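Local structure of inner kinetochore subunit cnp3 (Schizosaccharomyces pombe, 6O2D) at residues S84-M89 / H139-L144; V100-T105 / F115-G120. The protein binds centromeric DNA as part of the inner kinetochore network on which the outer kinetochore assembles, this piece being its dimeric cupin domain. All coordinates share one frame; numbering follows the deposited sequence.

Interaction 1: S84-M89 / H139-L144; sequences SKHNIM and HATDTL
Two neighbouring antiparallel strands of the larger cupin sheet meet at the end where 88-95 begins and 133-140 finishes, just short of helix 143-149. Ile-88 and Ala-140 form a hydrogen-bonded pair: Ile-88 N gives its hydrogen to Ala-140 O at 2.9 Å, nearly along the C=O axis, and Ala-140 N returns a bond to Ile-88 O at 3.1 Å, in the carbonyl plane. Beside it, Met-89 (present as selenomethionine) and His-139 make a non-hydrogen-bonded pair, with Met-89 SE 4.3 Å from His-139 CB. On the face of Ile-88 and Ala-140, CG2 of the isoleucine rests 4.0 Å from the alanine CB.

A type II' turn from Ser-84 to Asn-87 leads from strand 78-83 of the four-stranded sheet into 88-95 of the five-stranded one, in the cupin beta-sandwich barrel, and a side chain carries the pairing past the ladder. Thr-141 OG1, anti to its backbone N (chi1 179°), donates to His-86 O at 2.9 Å from above the carbonyl plane; Asn-146 also bonds this hydroxyl. The same oxygen lies at the edge of the His-86 ring, while Asn-87 ND2 lies above one face, toward its rim. The side chains of Asn-87 and Thr-141 cross obliquely, with Asn-87 OD1 3.5 Å from Thr-141 CB. Asp-142 N-caps the helix through Glu-145 N, and its OD1 also bonds Thr-143 OG1 of the second subunit.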
ATOM      1  N   SER B  84     -11.271 -11.914   2.142  1.00 70.72           N
ATOM      2  CA  SER B  84      -9.866 -11.578   1.943  1.00 68.15           C
ATOM      3  C   SER B  84      -8.971 -12.804   1.842  1.00 62.44           C
ATOM      4  O   SER B  84      -7.891 -12.715   1.245  1.00 66.74           O
ATOM      5  CB  SER B  84      -9.371 -10.676   3.075  1.00 61.60           C
ATOM      6  OG  SER B  84      -9.206 -11.417   4.270  1.00 63.26           O
ATOM      7  N   LYS B  85      -9.402 -13.939   2.386  1.00 62.41           N
ATOM      8  CA  LYS B  85      -8.658 -15.210   2.346  1.00 70.51           C
ATOM      9  C   LYS B  85      -7.249 -14.973   2.900  1.00 64.80           C
ATOM     10  O   LYS B  85      -7.108 -14.372   3.974  1.00 62.16           O
ATOM     11  CB  LYS B  85      -8.720 -15.775   0.930  1.00 69.39           C
ATOM     12  CG  LYS B  85     -10.066 -16.386   0.541  1.00 71.78           C
ATOM     13  CD  LYS B  85     -10.028 -16.985  -0.862  1.00 80.86           C
ATOM     14  CE  LYS B  85      -9.799 -15.912  -1.924  1.00 88.49           C
ATOM     15  NZ  LYS B  85      -9.991 -16.433  -3.311  1.00 94.47           N
ATOM     16  N   HIS B  86      -6.195 -15.378   2.199  1.00 59.55           N
ATOM     17  CA  HIS B  86      -4.835 -15.338   2.718  1.00 53.60           C
ATOM     18  C   HIS B  86      -4.138 -14.007   2.467  1.00 62.83           C
ATOM     19  O   HIS B  86      -2.936 -13.897   2.724  1.00 65.19           O
ATOM     20  CB  HIS B  86      -4.025 -16.463   2.082  1.00 57.37           C
ATOM     21  CG  HIS B  86      -4.109 -16.470   0.588  1.00 72.62           C
ATOM     22  ND1 HIS B  86      -5.194 -16.980  -0.093  1.00 72.37           N
ATOM     23  CD2 HIS B  86      -3.265 -15.989  -0.355  1.00 70.08           C
ATOM     24  CE1 HIS B  86      -5.005 -16.832  -1.391  1.00 72.64           C
ATOM     25  NE2 HIS B  86      -3.841 -16.235  -1.577  1.00 74.30           N
ATOM     26  N   ASN B  87      -4.852 -13.005   1.957  1.00 48.81           N
ATOM     27  CA  ASN B  87      -4.280 -11.695   1.692  1.00 46.67           C
ATOM     28  C   ASN B  87      -4.800 -10.685   2.699  1.00 46.66           C
ATOM     29  O   ASN B  87      -5.969 -10.735   3.095  1.00 68.71           O
ATOM     30  CB  ASN B  87      -4.613 -11.199   0.283  1.00 48.92           C
ATOM     31  CG  ASN B  87      -4.108 -12.115  -0.783  1.00 60.41           C
ATOM     32  OD1 ASN B  87      -2.903 -12.287  -0.945  1.00 78.05           O
ATOM     33  ND2 ASN B  87      -5.023 -12.711  -1.530  1.00 73.25           N
ATOM     34  N   ILE B  88      -3.925  -9.780   3.125  1.00 44.83           N
ATOM     35  CA  ILE B  88      -4.346  -8.578   3.831  1.00 60.34           C
ATOM     36  C   ILE B  88      -4.559  -7.491   2.782  1.00 49.83           C
ATOM     37  O   ILE B  88      -3.678  -7.239   1.954  1.00 53.20           O
ATOM     38  CB  ILE B  88      -3.321  -8.150   4.895  1.00 56.85           C
ATOM     39  CG1 ILE B  88      -3.682  -6.775   5.465  1.00 70.76           C
ATOM     40  CG2 ILE B  88      -1.915  -8.141   4.330  1.00 55.86           C
ATOM     41  CD1 ILE B  88      -3.184  -6.548   6.884  1.00 74.30           C
HETATM   42  N   MSE B  89      -5.751  -6.900   2.772  1.00 49.47           N
HETATM   43  CA  MSE B  89      -6.086  -5.823   1.852  1.00 48.98           C
HETATM   44  C   MSE B  89      -5.809  -4.483   2.492  1.00 57.44           C
HETATM   45  O   MSE B  89      -6.003  -4.320   3.695  1.00 70.64           O
HETATM   46  CB  MSE B  89      -7.560  -5.866   1.431  1.00 67.72           C
HETATM   47  CG  MSE B  89      -8.160  -7.244   1.287  1.00 88.48           C
HETATM   48 SE   MSE B  89      -7.877  -7.949  -0.494  1.00109.45          SE
HETATM   49  CE  MSE B  89      -8.841  -6.626  -1.556  1.00106.61           C
ATOM     50  N   HIS B 139      -2.531  -5.485  -1.809  1.00 60.32           N
ATOM     51  CA  HIS B 139      -2.728  -6.722  -1.073  1.00 59.09           C
ATOM     52  C   HIS B 139      -1.399  -7.446  -0.941  1.00 57.22           C
ATOM     53  O   HIS B 139      -0.502  -7.294  -1.776  1.00 52.14           O
ATOM     54  CB  HIS B 139      -3.799  -7.641  -1.703  1.00 60.43           C
ATOM     55  CG  HIS B 139      -3.500  -8.083  -3.096  1.00 62.67           C
ATOM     56  ND1 HIS B 139      -4.093  -7.508  -4.200  1.00 71.16           N
ATOM     57  CD2 HIS B 139      -2.708  -9.075  -3.568  1.00 69.82           C
ATOM     58  CE1 HIS B 139      -3.657  -8.107  -5.294  1.00 74.62           C
ATOM     59  NE2 HIS B 139      -2.815  -9.061  -4.938  1.00 71.61           N
ATOM     60  N   ALA B 140      -1.249  -8.141   0.184  1.00 59.62           N
ATOM     61  CA  ALA B 140      -0.006  -8.797   0.552  1.00 53.89           C
ATOM     62  C   ALA B 140      -0.330 -10.098   1.271  1.00 57.75           C
ATOM     63  O   ALA B 140      -1.402 -10.259   1.860  1.00 59.64           O
ATOM     64  CB  ALA B 140       0.868  -7.890   1.429  1.00 49.54           C
ATOM     65  N   THR B 141       0.620 -11.027   1.233  1.00 47.33           N
ATOM     66  CA  THR B 141       0.430 -12.312   1.882  1.00 53.43           C
ATOM     67  C   THR B 141       1.770 -12.791   2.420  1.00 55.92           C
ATOM     68  O   THR B 141       2.836 -12.352   1.975  1.00 56.66           O
ATOM     69  CB  THR B 141      -0.192 -13.337   0.925  1.00 66.56           C
ATOM     70  OG1 THR B 141      -0.334 -14.601   1.590  1.00 64.59           O
ATOM     71  CG2 THR B 141       0.668 -13.493  -0.329  1.00 61.65           C
ATOM     72  N   ASP B 142       1.700 -13.683   3.403  1.00 53.94           N
ATOM     73  CA  ASP B 142       2.883 -14.203   4.087  1.00 58.98           C
ATOM     74  C   ASP B 142       3.300 -15.499   3.404  1.00 57.26           C
ATOM     75  O   ASP B 142       2.731 -16.561   3.659  1.00 65.10           O
ATOM     76  CB  ASP B 142       2.590 -14.416   5.567  1.00 57.65           C
ATOM     77  CG  ASP B 142       3.845 -14.584   6.392  1.00 58.30           C
ATOM     78  OD1 ASP B 142       4.628 -15.521   6.120  1.00 58.77           O
ATOM     79  OD2 ASP B 142       4.050 -13.771   7.314  1.00 65.07           O
ATOM     80  N   THR B 143       4.313 -15.411   2.539  1.00 52.31           N
ATOM     81  CA  THR B 143       4.671 -16.538   1.686  1.00 51.08           C
ATOM     82  C   THR B 143       5.197 -17.713   2.499  1.00 60.33           C
ATOM     83  O   THR B 143       4.929 -18.872   2.165  1.00 55.08           O
ATOM     84  CB  THR B 143       5.702 -16.099   0.651  1.00 51.05           C
ATOM     85  OG1 THR B 143       6.855 -15.572   1.320  1.00 55.49           O
ATOM     86  CG2 THR B 143       5.109 -15.020  -0.244  1.00 47.53           C
ATOM     87  N   LEU B 144       5.965 -17.437   3.556  1.00 70.53           N
ATOM     88  CA  LEU B 144       6.427 -18.513   4.424  1.00 50.93           C
ATOM     89  C   LEU B 144       5.246 -19.180   5.120  1.00 64.69           C
ATOM     90  O   LEU B 144       5.124 -20.413   5.129  1.00 54.94           O
ATOM     91  CB  LEU B 144       7.436 -17.974   5.441  1.00 50.53           C
ATOM     92  CG  LEU B 144       8.049 -18.948   6.458  1.00 63.00           C
ATOM     93  CD1 LEU B 144       8.514 -20.241   5.807  1.00 55.05           C
ATOM     94  CD2 LEU B 144       9.209 -18.298   7.194  1.00 72.60           C
TER

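Interaction 2: V100-T105 / F115-G120; sequences VTVNAT and FIVPRG
Inside the cupin barrel, strands 98-102 and 113-117 face each other from different sheets, and their side chains pack against each other in the interior. The axes of the short segments 100-102 and 115-117 approach to 8.8 Å, their directions 44° apart, so the contact is made mainly by side chains. Phe-115 is the central piece. Its CG takes the crowded position between backbone N and carbonyl carbon (chi1 73°), and the ring extends toward the opposing strand to meet Val-100. Val-100 CG2, anti to its own backbone N, bears on the CZ-CE2 rim of the ring, 3.6 Å from Phe-115 CZ, coming from the face that Val-100 CG1 also covers.

This is apolar packing between the two sheets of a cupin, and the Phe-115 ring also meets those of Phe-91, with planes at about 20°, and Phe-107, edge-to-face. Val-102 crosses Phe-115 obliquely, with CG2 at 4.1 Å from Phe-115 CD2; the same methyl approaches Val-117 CG2 at 4.4 Å. Immediately after Val-102 the chain reverses in a type I' turn to Thr-105, leading into strand 105-109. The backbone of Phe-115 also pairs antiparallel with a strand of the second subunit, carrying the sheet across the dimer interface.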
ATOM      1  N   VAL B 100     -18.314   1.275   3.828  1.00 86.74           N
ATOM      2  CA  VAL B 100     -17.659  -0.018   3.763  1.00 84.74           C
ATOM      3  C   VAL B 100     -17.975  -0.846   5.007  1.00 89.19           C
ATOM      4  O   VAL B 100     -18.040  -0.316   6.121  1.00 93.77           O
ATOM      5  CB  VAL B 100     -16.143   0.164   3.538  1.00 92.88           C
ATOM      6  CG1 VAL B 100     -15.612   1.217   4.467  1.00 85.83           C
ATOM      7  CG2 VAL B 100     -15.408  -1.146   3.730  1.00 91.37           C
ATOM      8  N   THR B 101     -18.235  -2.139   4.782  1.00 87.85           N
ATOM      9  CA  THR B 101     -18.370  -3.189   5.793  1.00 84.99           C
ATOM     10  C   THR B 101     -17.155  -4.092   5.862  1.00 73.94           C
ATOM     11  O   THR B 101     -16.752  -4.696   4.854  1.00 70.81           O
ATOM     12  CB  THR B 101     -19.625  -4.051   5.616  1.00 88.26           C
ATOM     13  OG1 THR B 101     -20.747  -3.303   5.113  1.00 90.99           O
ATOM     14  CG2 THR B 101     -19.835  -5.122   6.770  1.00 93.83           C
ATOM     15  N   VAL B 102     -16.594  -4.181   7.066  1.00 84.57           N
ATOM     16  CA  VAL B 102     -15.604  -5.187   7.399  1.00 84.80           C
ATOM     17  C   VAL B 102     -16.185  -5.983   8.553  1.00 73.74           C
ATOM     18  O   VAL B 102     -16.242  -5.483   9.681  1.00 71.03           O
ATOM     19  CB  VAL B 102     -14.246  -4.575   7.782  1.00 72.11           C
ATOM     20  CG1 VAL B 102     -13.249  -5.663   8.150  1.00 74.86           C
ATOM     21  CG2 VAL B 102     -13.725  -3.702   6.673  1.00 71.28           C
ATOM     22  N   ASN B 103     -16.616  -7.219   8.277  1.00 85.47           N
ATOM     23  CA  ASN B 103     -17.091  -8.158   9.308  1.00 82.48           C
ATOM     24  C   ASN B 103     -18.261  -7.600  10.123  1.00 92.37           C
ATOM     25  O   ASN B 103     -18.245  -7.594  11.358  1.00100.90           O
ATOM     26  CB  ASN B 103     -15.946  -8.593  10.226  1.00 75.04           C
ATOM     27  CG  ASN B 103     -15.006  -9.560   9.541  1.00 75.99           C
ATOM     28  OD1 ASN B 103     -15.291 -10.043   8.438  1.00 71.37           O
ATOM     29  ND2 ASN B 103     -13.884  -9.855  10.185  1.00 85.50           N
ATOM     30  N   ALA B 104     -19.287  -7.130   9.419  1.00 87.09           N
ATOM     31  CA  ALA B 104     -20.538  -6.645   9.999  1.00 92.62           C
ATOM     32  C   ALA B 104     -20.362  -5.411  10.881  1.00 92.78           C
ATOM     33  O   ALA B 104     -21.283  -5.053  11.623  1.00 96.33           O
ATOM     34  CB  ALA B 104     -21.264  -7.750  10.786  1.00 84.04           C
ATOM     35  N   THR B 105     -19.212  -4.744  10.815  1.00 92.29           N
ATOM     36  CA  THR B 105     -19.026  -3.414  11.386  1.00 89.55           C
ATOM     37  C   THR B 105     -18.885  -2.453  10.210  1.00 82.17           C
ATOM     38  O   THR B 105     -18.037  -2.667   9.339  1.00 85.27           O
ATOM     39  CB  THR B 105     -17.791  -3.359  12.291  1.00 90.64           C
ATOM     40  OG1 THR B 105     -18.014  -4.120  13.490  1.00 90.13           O
ATOM     41  CG2 THR B 105     -17.469  -1.924  12.652  1.00 76.67           C
ATOM     42  N   PHE B 115      -8.333   1.931   5.238  1.00 59.47           N
ATOM     43  CA  PHE B 115      -8.757   0.803   6.044  1.00 76.48           C
ATOM     44  C   PHE B 115      -8.092  -0.455   5.507  1.00 68.25           C
ATOM     45  O   PHE B 115      -7.660  -0.507   4.352  1.00 51.13           O
ATOM     46  CB  PHE B 115     -10.289   0.668   6.085  1.00 70.94           C
ATOM     47  CG  PHE B 115     -10.899   0.157   4.814  1.00 69.59           C
ATOM     48  CD1 PHE B 115     -11.173   1.018   3.768  1.00 69.93           C
ATOM     49  CD2 PHE B 115     -11.227  -1.180   4.674  1.00 70.88           C
ATOM     50  CE1 PHE B 115     -11.750   0.550   2.603  1.00 68.61           C
ATOM     51  CE2 PHE B 115     -11.804  -1.651   3.512  1.00 63.32           C
ATOM     52  CZ  PHE B 115     -12.069  -0.786   2.479  1.00 62.58           C
ATOM     53  N   ILE B 116      -7.976  -1.456   6.381  1.00 62.66           N
ATOM     54  CA  ILE B 116      -7.390  -2.741   6.038  1.00 60.52           C
ATOM     55  C   ILE B 116      -8.452  -3.812   6.177  1.00 62.17           C
ATOM     56  O   ILE B 116      -9.343  -3.727   7.025  1.00 62.09           O
ATOM     57  CB  ILE B 116      -6.185  -3.109   6.927  1.00 66.66           C
ATOM     58  CG1 ILE B 116      -6.576  -3.008   8.408  1.00 62.29           C
ATOM     59  CG2 ILE B 116      -4.991  -2.253   6.581  1.00 65.85           C
ATOM     60  CD1 ILE B 116      -5.644  -3.745   9.338  1.00 49.95           C
ATOM     61  N   VAL B 117      -8.339  -4.837   5.348  1.00 67.48           N
ATOM     62  CA  VAL B 117      -9.114  -6.051   5.551  1.00 51.29           C
ATOM     63  C   VAL B 117      -8.110  -7.142   5.891  1.00 60.88           C
ATOM     64  O   VAL B 117      -7.444  -7.662   4.985  1.00 48.99           O
ATOM     65  CB  VAL B 117      -9.943  -6.409   4.309  1.00 61.79           C
ATOM     66  CG1 VAL B 117     -10.845  -7.606   4.597  1.00 62.26           C
ATOM     67  CG2 VAL B 117     -10.746  -5.205   3.839  1.00 53.29           C
ATOM     68  N   PRO B 118      -7.938  -7.496   7.165  1.00 56.10           N
ATOM     69  CA  PRO B 118      -6.965  -8.537   7.511  1.00 55.59           C
ATOM     70  C   PRO B 118      -7.318  -9.854   6.841  1.00 54.55           C
ATOM     71  O   PRO B 118      -8.451 -10.078   6.406  1.00 59.88           O
ATOM     72  CB  PRO B 118      -7.074  -8.645   9.037  1.00 52.69           C
ATOM     73  CG  PRO B 118      -7.695  -7.363   9.474  1.00 70.74           C
ATOM     74  CD  PRO B 118      -8.588  -6.923   8.354  1.00 68.37           C
ATOM     75  N   ARG B 119      -6.325 -10.740   6.778  1.00 55.90           N
ATOM     76  CA  ARG B 119      -6.554 -12.069   6.227  1.00 65.02           C
ATOM     77  C   ARG B 119      -7.661 -12.767   7.008  1.00 57.22           C
ATOM     78  O   ARG B 119      -7.782 -12.598   8.224  1.00 56.57           O
ATOM     79  CB  ARG B 119      -5.269 -12.898   6.287  1.00 58.81           C
ATOM     80  CG  ARG B 119      -4.092 -12.293   5.532  1.00 56.19           C
ATOM     81  CD  ARG B 119      -2.806 -13.081   5.764  1.00 58.01           C
ATOM     82  NE  ARG B 119      -2.299 -12.918   7.123  1.00 52.00           N
ATOM     83  CZ  ARG B 119      -1.280 -13.601   7.630  1.00 64.18           C
ATOM     84  NH1 ARG B 119      -0.642 -14.506   6.894  1.00 64.72           N
ATOM     85  NH2 ARG B 119      -0.899 -13.377   8.879  1.00 79.88           N
ATOM     86  N   GLY B 120      -8.469 -13.552   6.296  1.00 60.69           N
ATOM     87  CA  GLY B 120      -9.548 -14.319   6.903  1.00 59.26           C
ATOM     88  C   GLY B 120     -10.770 -13.514   7.298  1.00 62.43           C
ATOM     89  O   GLY B 120     -11.437 -13.862   8.270  1.00 78.79           O
TER

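Overall arrangement
The two contacts lie about 14 Å apart, centre to centre, in one cupin domain, and interaction 2 is nested along the chain inside the loop that interaction 1 closes. Interaction 1 joins neighbouring strands within the five-stranded sheet; interaction 2 crosses from that sheet's outermost strand, 113-117, to 98-102 in the four-stranded one. They share the sheet, because 88-95 lies beside 113-117, and they meet directly where the two loops run together: Ser-84 OG is 2.6 Å from Pro-118 O and Lys-85 O is 2.8 Å from Gly-120 N, both probable hydrogen bonds. In interaction 1 the helix start at Asp-142 and Thr-143 bonds the second subunit; in interaction 2 strand 113-117 extends its sheet into it.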